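PDB 4Z0C: toll-like receptor 13 from Mus musculus, which recognises and binds bacterial 23S rRNA as an innate immune receptor, and signals through MYD88 and TRAF6 to activate NF-kappa-B and drive inflammation. Local coordinates for residues 237-240 with 241-244; 490-493 with 494-497; 671-674 with 675-679. All coordinates share one frame; numbering follows the deposited sequence.

Interaction 1 of 3, residues 237-240 with 241-244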
loop_
_atom_site.group_PDB
_atom_site.type_symbol
_atom_site.label_atom_id
_atom_site.label_comp_id
_atom_site.label_asym_id
_atom_site.label_seq_id
_atom_site.Cartn_x
_atom_site.Cartn_y
_atom_site.Cartn_z
ATOM N N VAL A 237 -26.430 -12.812 -35.337
ATOM C CA VAL A 237 -26.637 -14.063 -36.043
ATOM C C VAL A 237 -27.240 -13.777 -37.415
ATOM O O VAL A 237 -28.432 -13.506 -37.539
ATOM C CB VAL A 237 -27.550 -15.015 -35.261
ATOM C CG1 VAL A 237 -27.219 -16.468 -35.626
ATOM C CG2 VAL A 237 -27.355 -14.814 -33.776
ATOM N N ILE A 238 -26.411 -13.863 -38.446
ATOM C CA ILE A 238 -26.834 -13.509 -39.788
ATOM C C ILE A 238 -26.494 -14.614 -40.789
ATOM O O ILE A 238 -25.378 -15.125 -40.811
ATOM C CB ILE A 238 -26.174 -12.191 -40.226
ATOM C CG1 ILE A 238 -26.603 -11.811 -41.635
ATOM C CG2 ILE A 238 -24.652 -12.288 -40.147
ATOM C CD1 ILE A 238 -26.103 -10.459 -42.038
ATOM N N LYS A 239 -27.474 -15.013 -41.588
ATOM C CA LYS A 239 -27.225 -15.992 -42.639
ATOM C C LYS A 239 -26.336 -15.343 -43.701
ATOM O O LYS A 239 -26.827 -14.621 -44.566
ATOM C CB LYS A 239 -28.552 -16.468 -43.247
ATOM C CG LYS A 239 -28.409 -17.489 -44.366
ATOM C CD LYS A 239 -29.758 -18.075 -44.776
ATOM C CE LYS A 239 -29.675 -18.788 -46.126
ATOM N NZ LYS A 239 -31.007 -19.278 -46.579
ATOM N N LEU A 240 -25.035 -15.605 -43.640
ATOM C CA LEU A 240 -24.069 -14.898 -44.483
ATOM C C LEU A 240 -24.225 -15.093 -46.002
ATOM O O LEU A 240 -23.719 -14.279 -46.779
ATOM C CB LEU A 240 -22.632 -15.215 -44.054
ATOM C CG LEU A 240 -22.127 -14.357 -42.883
ATOM C CD1 LEU A 240 -22.158 -15.119 -41.559
ATOM C CD2 LEU A 240 -20.748 -13.787 -43.157
ATOM N N GLU A 241 -24.922 -16.149 -46.426
ATOM C CA GLU A 241 -25.212 -16.353 -47.849
ATOM C C GLU A 241 -26.063 -15.214 -48.427
ATOM O O GLU A 241 -25.936 -14.867 -49.604
ATOM C CB GLU A 241 -25.925 -17.683 -48.074
ATOM C CG GLU A 241 -25.052 -18.906 -47.856
ATOM C CD GLU A 241 -25.038 -19.362 -46.410
ATOM O OE1 GLU A 241 -25.845 -18.830 -45.620
ATOM O OE2 GLU A 241 -24.229 -20.255 -46.065
ATOM N N ASN A 242 -26.919 -14.632 -47.590
ATOM C CA ASN A 242 -27.822 -13.567 -48.016
ATOM C C ASN A 242 -27.172 -12.199 -47.997
ATOM O O ASN A 242 -27.817 -11.180 -48.229
ATOM C CB ASN A 242 -29.084 -13.578 -47.166
ATOM C CG ASN A 242 -29.898 -14.832 -47.371
ATOM O OD1 ASN A 242 -29.521 -15.699 -48.155
ATOM N ND2 ASN A 242 -31.010 -14.945 -46.658
ATOM N N LEU A 243 -25.879 -12.186 -47.712
ATOM C CA LEU A 243 -25.082 -10.987 -47.863
ATOM C C LEU A 243 -24.612 -11.057 -49.302
ATOM O O LEU A 243 -24.410 -12.136 -49.846
ATOM C CB LEU A 243 -23.895 -11.022 -46.903
ATOM C CG LEU A 243 -23.518 -9.847 -45.993
ATOM C CD1 LEU A 243 -24.686 -8.943 -45.626
ATOM C CD2 LEU A 243 -22.873 -10.408 -44.733
ATOM N N SER A 244 -24.467 -9.916 -49.937
ATOM C CA SER A 244 -24.057 -9.901 -51.328
ATOM C C SER A 244 -22.845 -9.006 -51.565
ATOM O O SER A 244 -22.892 -7.813 -51.303
ATOM C CB SER A 244 -25.236 -9.466 -52.207
ATOM O OG SER A 244 -24.777 -8.816 -53.380
#

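Interaction 2 of 3, residues 490-493 with 494-497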
loop_
_atom_site.group_PDB
_atom_site.type_symbol
_atom_site.label_atom_id
_atom_site.label_comp_id
_atom_site.label_asym_id
_atom_site.label_seq_id
_atom_site.Cartn_x
_atom_site.Cartn_y
_atom_site.Cartn_z
ATOM N N HIS A 490 24.825 6.944 -6.847
ATOM C CA HIS A 490 24.819 6.969 -8.303
ATOM C C HIS A 490 23.590 6.261 -8.852
ATOM O O HIS A 490 23.652 5.607 -9.897
ATOM C CB HIS A 490 26.071 6.288 -8.865
ATOM C CG HIS A 490 27.344 7.013 -8.564
ATOM N ND1 HIS A 490 27.407 8.383 -8.431
ATOM C CD2 HIS A 490 28.608 6.558 -8.389
ATOM C CE1 HIS A 490 28.654 8.741 -8.174
ATOM N NE2 HIS A 490 29.401 7.653 -8.143
ATOM N N LEU A 491 22.480 6.377 -8.136
ATOM C CA LEU A 491 21.248 5.733 -8.558
ATOM C C LEU A 491 20.745 6.332 -9.874
ATOM O O LEU A 491 20.451 5.618 -10.827
ATOM C CB LEU A 491 20.187 5.877 -7.465
ATOM C CG LEU A 491 18.786 5.367 -7.808
ATOM C CD1 LEU A 491 18.848 3.936 -8.308
ATOM C CD2 LEU A 491 17.855 5.499 -6.602
ATOM N N PHE A 492 20.657 7.656 -9.902
ATOM C CA PHE A 492 20.093 8.401 -11.020
ATOM C C PHE A 492 21.165 8.987 -11.930
ATOM O O PHE A 492 20.978 10.064 -12.494
ATOM C CB PHE A 492 19.173 9.497 -10.498
ATOM C CG PHE A 492 17.994 8.972 -9.730
ATOM C CD1 PHE A 492 17.152 8.022 -10.283
ATOM C CD2 PHE A 492 17.747 9.403 -8.437
ATOM C CE1 PHE A 492 16.062 7.530 -9.568
ATOM C CE2 PHE A 492 16.669 8.901 -7.703
ATOM C CZ PHE A 492 15.817 7.989 -8.267
ATOM N N SER A 493 22.258 8.249 -12.111
ATOM C CA SER A 493 23.432 8.751 -12.828
ATOM C C SER A 493 23.222 9.179 -14.292
ATOM O O SER A 493 23.361 10.360 -14.622
ATOM C CB SER A 493 24.540 7.691 -12.781
ATOM O OG SER A 493 25.488 7.990 -11.770
ATOM N N GLY A 494 22.899 8.237 -15.169
ATOM C CA GLY A 494 22.743 8.545 -16.585
ATOM C C GLY A 494 21.512 9.338 -17.012
ATOM O O GLY A 494 21.198 9.404 -18.208
ATOM N N LEU A 495 20.820 9.950 -16.056
ATOM C CA LEU A 495 19.520 10.523 -16.362
ATOM C C LEU A 495 19.473 12.047 -16.469
ATOM O O LEU A 495 18.550 12.674 -15.966
ATOM C CB LEU A 495 18.514 10.035 -15.315
ATOM C CG LEU A 495 18.388 8.513 -15.235
ATOM C CD1 LEU A 495 17.382 8.074 -14.181
ATOM C CD2 LEU A 495 18.011 7.957 -16.585
ATOM N N GLU A 496 20.424 12.645 -17.173
ATOM C CA GLU A 496 20.535 14.107 -17.145
ATOM C C GLU A 496 19.457 14.821 -17.964
ATOM O O GLU A 496 19.275 16.038 -17.843
ATOM C CB GLU A 496 21.912 14.555 -17.625
ATOM C CG GLU A 496 23.058 14.171 -16.723
ATOM C CD GLU A 496 24.372 14.730 -17.225
ATOM O OE1 GLU A 496 24.370 15.397 -18.285
ATOM O OE2 GLU A 496 25.406 14.512 -16.564
ATOM N N LYS A 497 18.732 14.042 -18.768
ATOM C CA LYS A 497 17.700 14.563 -19.637
ATOM C C LYS A 497 16.305 14.204 -19.137
ATOM O O LYS A 497 15.306 14.521 -19.791
ATOM C CB LYS A 497 17.901 14.043 -21.054
ATOM C CG LYS A 497 19.001 14.742 -21.840
ATOM C CD LYS A 497 19.111 14.149 -23.252
ATOM C CE LYS A 497 20.156 14.870 -24.097
ATOM N NZ LYS A 497 21.559 14.501 -23.707
#

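Interaction 3 of 3, residues 671-674 with 675-679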
loop_
_atom_site.group_PDB
_atom_site.type_symbol
_atom_site.label_atom_id
_atom_site.label_comp_id
_atom_site.label_asym_id
_atom_site.label_seq_id
_atom_site.Cartn_x
_atom_site.Cartn_y
_atom_site.Cartn_z
ATOM N N TRP A 671 -13.303 42.207 7.493
ATOM C CA TRP A 671 -12.591 42.598 6.277
ATOM C C TRP A 671 -12.732 41.548 5.154
ATOM O O TRP A 671 -13.001 41.895 3.994
ATOM C CB TRP A 671 -11.100 42.874 6.531
ATOM C CG TRP A 671 -10.411 43.140 5.206
ATOM C CD1 TRP A 671 -10.361 44.331 4.527
ATOM C CD2 TRP A 671 -9.734 42.179 4.375
ATOM N NE1 TRP A 671 -9.681 44.175 3.338
ATOM C CE2 TRP A 671 -9.287 42.865 3.221
ATOM C CE3 TRP A 671 -9.453 40.814 4.499
ATOM C CZ2 TRP A 671 -8.570 42.225 2.201
ATOM C CZ3 TRP A 671 -8.740 40.182 3.480
ATOM C CH2 TRP A 671 -8.303 40.888 2.353
ATOM N N PHE A 672 -12.568 40.272 5.507
ATOM C CA PHE A 672 -12.617 39.197 4.520
ATOM C C PHE A 672 -13.981 39.111 3.825
ATOM O O PHE A 672 -14.047 39.062 2.607
ATOM C CB PHE A 672 -12.241 37.834 5.138
ATOM C CG PHE A 672 -12.360 36.674 4.166
ATOM C CD1 PHE A 672 -11.407 36.490 3.170
ATOM C CD2 PHE A 672 -13.445 35.801 4.225
ATOM C CE1 PHE A 672 -11.510 35.433 2.279
ATOM C CE2 PHE A 672 -13.563 34.753 3.334
ATOM C CZ PHE A 672 -12.594 34.569 2.358
ATOM N N LYS A 673 -15.055 39.126 4.610
ATOM C CA LYS A 673 -16.416 39.032 4.098
ATOM C C LYS A 673 -16.736 40.108 3.057
ATOM O O LYS A 673 -17.318 39.814 2.009
ATOM C CB LYS A 673 -17.412 39.096 5.257
ATOM C CG LYS A 673 -18.823 39.492 4.864
ATOM C CD LYS A 673 -19.593 39.955 6.097
ATOM C CE LYS A 673 -20.953 40.551 5.750
ATOM N NZ LYS A 673 -20.841 41.936 5.195
ATOM N N ASN A 674 -16.359 41.350 3.346
ATOM C CA ASN A 674 -16.583 42.446 2.399
ATOM C C ASN A 674 -15.695 42.381 1.161
ATOM O O ASN A 674 -16.164 42.603 0.042
ATOM C CB ASN A 674 -16.431 43.798 3.101
ATOM C CG ASN A 674 -17.595 44.100 4.014
ATOM O OD1 ASN A 674 -18.740 43.787 3.693
ATOM N ND2 ASN A 674 -17.303 44.638 5.189
ATOM N N TRP A 675 -14.416 42.062 1.369
ATOM C CA TRP A 675 -13.446 42.003 0.283
ATOM C C TRP A 675 -13.736 40.814 -0.639
ATOM O O TRP A 675 -13.636 40.929 -1.864
ATOM C CB TRP A 675 -12.014 41.917 0.824
ATOM C CG TRP A 675 -10.999 41.610 -0.246
ATOM C CD1 TRP A 675 -10.379 42.509 -1.066
ATOM C CD2 TRP A 675 -10.508 40.314 -0.630
ATOM N NE1 TRP A 675 -9.528 41.854 -1.930
ATOM C CE2 TRP A 675 -9.583 40.509 -1.678
ATOM C CE3 TRP A 675 -10.754 39.013 -0.184
ATOM C CZ2 TRP A 675 -8.912 39.452 -2.293
ATOM C CZ3 TRP A 675 -10.078 37.956 -0.798
ATOM C CH2 TRP A 675 -9.168 38.184 -1.836
ATOM N N SER A 676 -14.101 39.678 -0.047
ATOM C CA SER A 676 -14.325 38.454 -0.826
ATOM C C SER A 676 -15.527 38.592 -1.744
ATOM O O SER A 676 -15.527 38.041 -2.837
ATOM C CB SER A 676 -14.520 37.243 0.071
ATOM O OG SER A 676 -15.752 37.337 0.752
ATOM N N MET A 677 -16.554 39.308 -1.280
ATOM C CA MET A 677 -17.758 39.551 -2.079
ATOM C C MET A 677 -17.496 40.592 -3.150
ATOM O O MET A 677 -18.086 40.537 -4.229
ATOM C CB MET A 677 -18.937 39.997 -1.207
ATOM C CG MET A 677 -19.363 38.971 -0.158
ATOM S SD MET A 677 -20.717 39.497 0.925
ATOM C CE MET A 677 -22.010 39.669 -0.310
ATOM N N ASN A 678 -16.595 41.527 -2.868
ATOM C CA ASN A 678 -16.451 42.704 -3.729
ATOM C C ASN A 678 -15.308 42.665 -4.735
ATOM O O ASN A 678 -15.395 43.310 -5.792
ATOM C CB ASN A 678 -16.351 43.996 -2.888
ATOM C CG ASN A 678 -17.656 44.348 -2.205
ATOM O OD1 ASN A 678 -18.708 44.439 -2.838
ATOM N ND2 ASN A 678 -17.597 44.519 -0.900
ATOM N N THR A 679 -14.231 41.954 -4.401
ATOM C CA THR A 679 -13.076 41.894 -5.298
ATOM C C THR A 679 -13.508 41.304 -6.624
ATOM O O THR A 679 -14.305 40.390 -6.660
ATOM C CB THR A 679 -11.891 41.083 -4.713
ATOM O OG1 THR A 679 -10.759 41.177 -5.588
ATOM C CG2 THR A 679 -12.266 39.612 -4.477
#

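Interaction 1 of 3, residues 237-240 with 241-244
Asn242 N donates to Lys239 O at 3.0 Å and Leu243 N donates to Leu240 O at 3.1 Å, two successive bonds to the third residue back that wind the chain into a short 3-10 turn. The long side chain of Lys239 leaves the start of this turn. With CG trans to the backbone N (chi1 180°) and the rest of the chain straight, its methylene groups run past two polar neighbours. Glu241 reaches across it at about a right angle. Its chain bends at chi2 (87°), which brings Glu241 OE1 to 3.2 Å from Lys239 CG. The contact is with the aliphatic stem, and Lys239 NZ stays 5.3 Å from Glu241 OE1. Glu241 OE2 makes a weak hydrogen bond with Thr270 OG1. Asn242 crosses the same stem further out, with OD1 3.7 Å from Lys239 CE. Its ND2 is held by the carbonyl oxygen of Gln218, which fixes the amide beside the lysine. On the apolar side, Ile238 CD1 meets Leu243 CD1 at 4.1 Å, the two side chains crossing nearly perpendicular. Leu240 CD2 approaches Leu243 CD2 at 4.3 Å. The turn belongs to leucine-rich repeat 9, in the loop between strands 230-232 and 253-255. Ile238 and Leu243 rest on Val220 of strand 220-221, while Leu240 and Leu243 pack on Leu274 of helix 268-275.

Interaction 2 of 3, residues 490-493 with 494-497
Ser493 O lies 2.9 Å from Leu495 N, across the single residue Gly494. Ser493 and Gly494 carry the chain round as the central pair of a type I beta turn from Phe492 to Leu495. This turn overlaps an earlier type I turn from His490 to Ser493. Ser493 directs its CB away from the segment that follows. Gly494, with no side chain, adds only backbone to the bend. Leu495 then folds back on Phe492. With CG beside the backbone N (chi1 -58°) and CD1 extended beyond it (chi2 180°), Leu495 CD1 comes to 3.9 Å from Phe492 CD1. The spacing of Phe492 and Leu495 matches the F-x-x-L stretch of the leucine-rich repeat consensus, on the return path between strands 476-478 and 500-502. Here it lies at the junction of repeats 19 and 20. The leucine methyl arrives at the edge of the phenyl ring, near the ring plane. Leu495 CB lies 3.7 Å from Phe492 O. One face of the ring carries Leu491 CG, 3.8 Å above its centre. Both Phe492 and Leu495 touch Leu524 in a later loop, and Leu495 also touches Leu471 in an earlier one.

Interaction 3 of 3, residues 671-674 with 675-679
Trp671 and Trp675, one helical turn apart, lie side by side and point the same way. The six-membered ring of Trp671 and the five-membered ring of Trp675 form an offset stack, with planes at 15° and centroids 4.6 Å apart. The closest ring atoms are Trp671 CZ2 and Trp675 CG, at 3.5 Å. Trp675 CB also sits over the face of the Trp671 six-membered ring as a CH-pi contact, 3.9 Å from its centroid. Both tryptophans have CG trans to the backbone N (chi1 175° and 170°), which sends the two indoles off the helix in step. On the opposite face of Trp675 lies the methyl of Thr679, just past the helix end. Next to this pair, Ser676 CB lies over the face of the Phe672 ring, 4.1 Å from its centroid, in a second CH-pi contact. The edge of Trp675 meets the same phenylalanine at CE1. Helical bonds hold these groups in register: Trp675 N to Trp671 O at 3.0 Å and Ser676 N to Phe672 O at 2.7 Å. On another side of the helix, Asp706 OD2 accepts a hydrogen bond from Asn674 ND2 and forms a long, weak ion pair with Lys673 NZ. Further out, Phe672 touches Ile642, Trp675 touches Leu647, and Ser676 makes a backbone hydrogen bond with Tyr1. The helix belongs to the LRRCT cap. The Trp675 indole is sandwiched between Trp671 and the Thr679 methyl, which should limit its rotation. The Asp706 charge, shared by Asn674 and Lys673, probably steadies the polar side.

The three contacts follow one another along the receptor's ectodomain, and none nests in or crosses another. Each joins adjacent segments, so each closes only a local turn. Interaction 1 comes first, turning the loop of repeat 9 against helix 268-275. Interaction 2 follows in the loop before strand 500-502, its centre about 61 Å from that of interaction 1, across the centre of the chain. Interaction 3 comes last, on helix 670-678 of the C-terminal cap, with its centre about 50 Å from that of interaction 2. There the cap touches the first residue of this chain, so the two end regions of the curved solenoid come together.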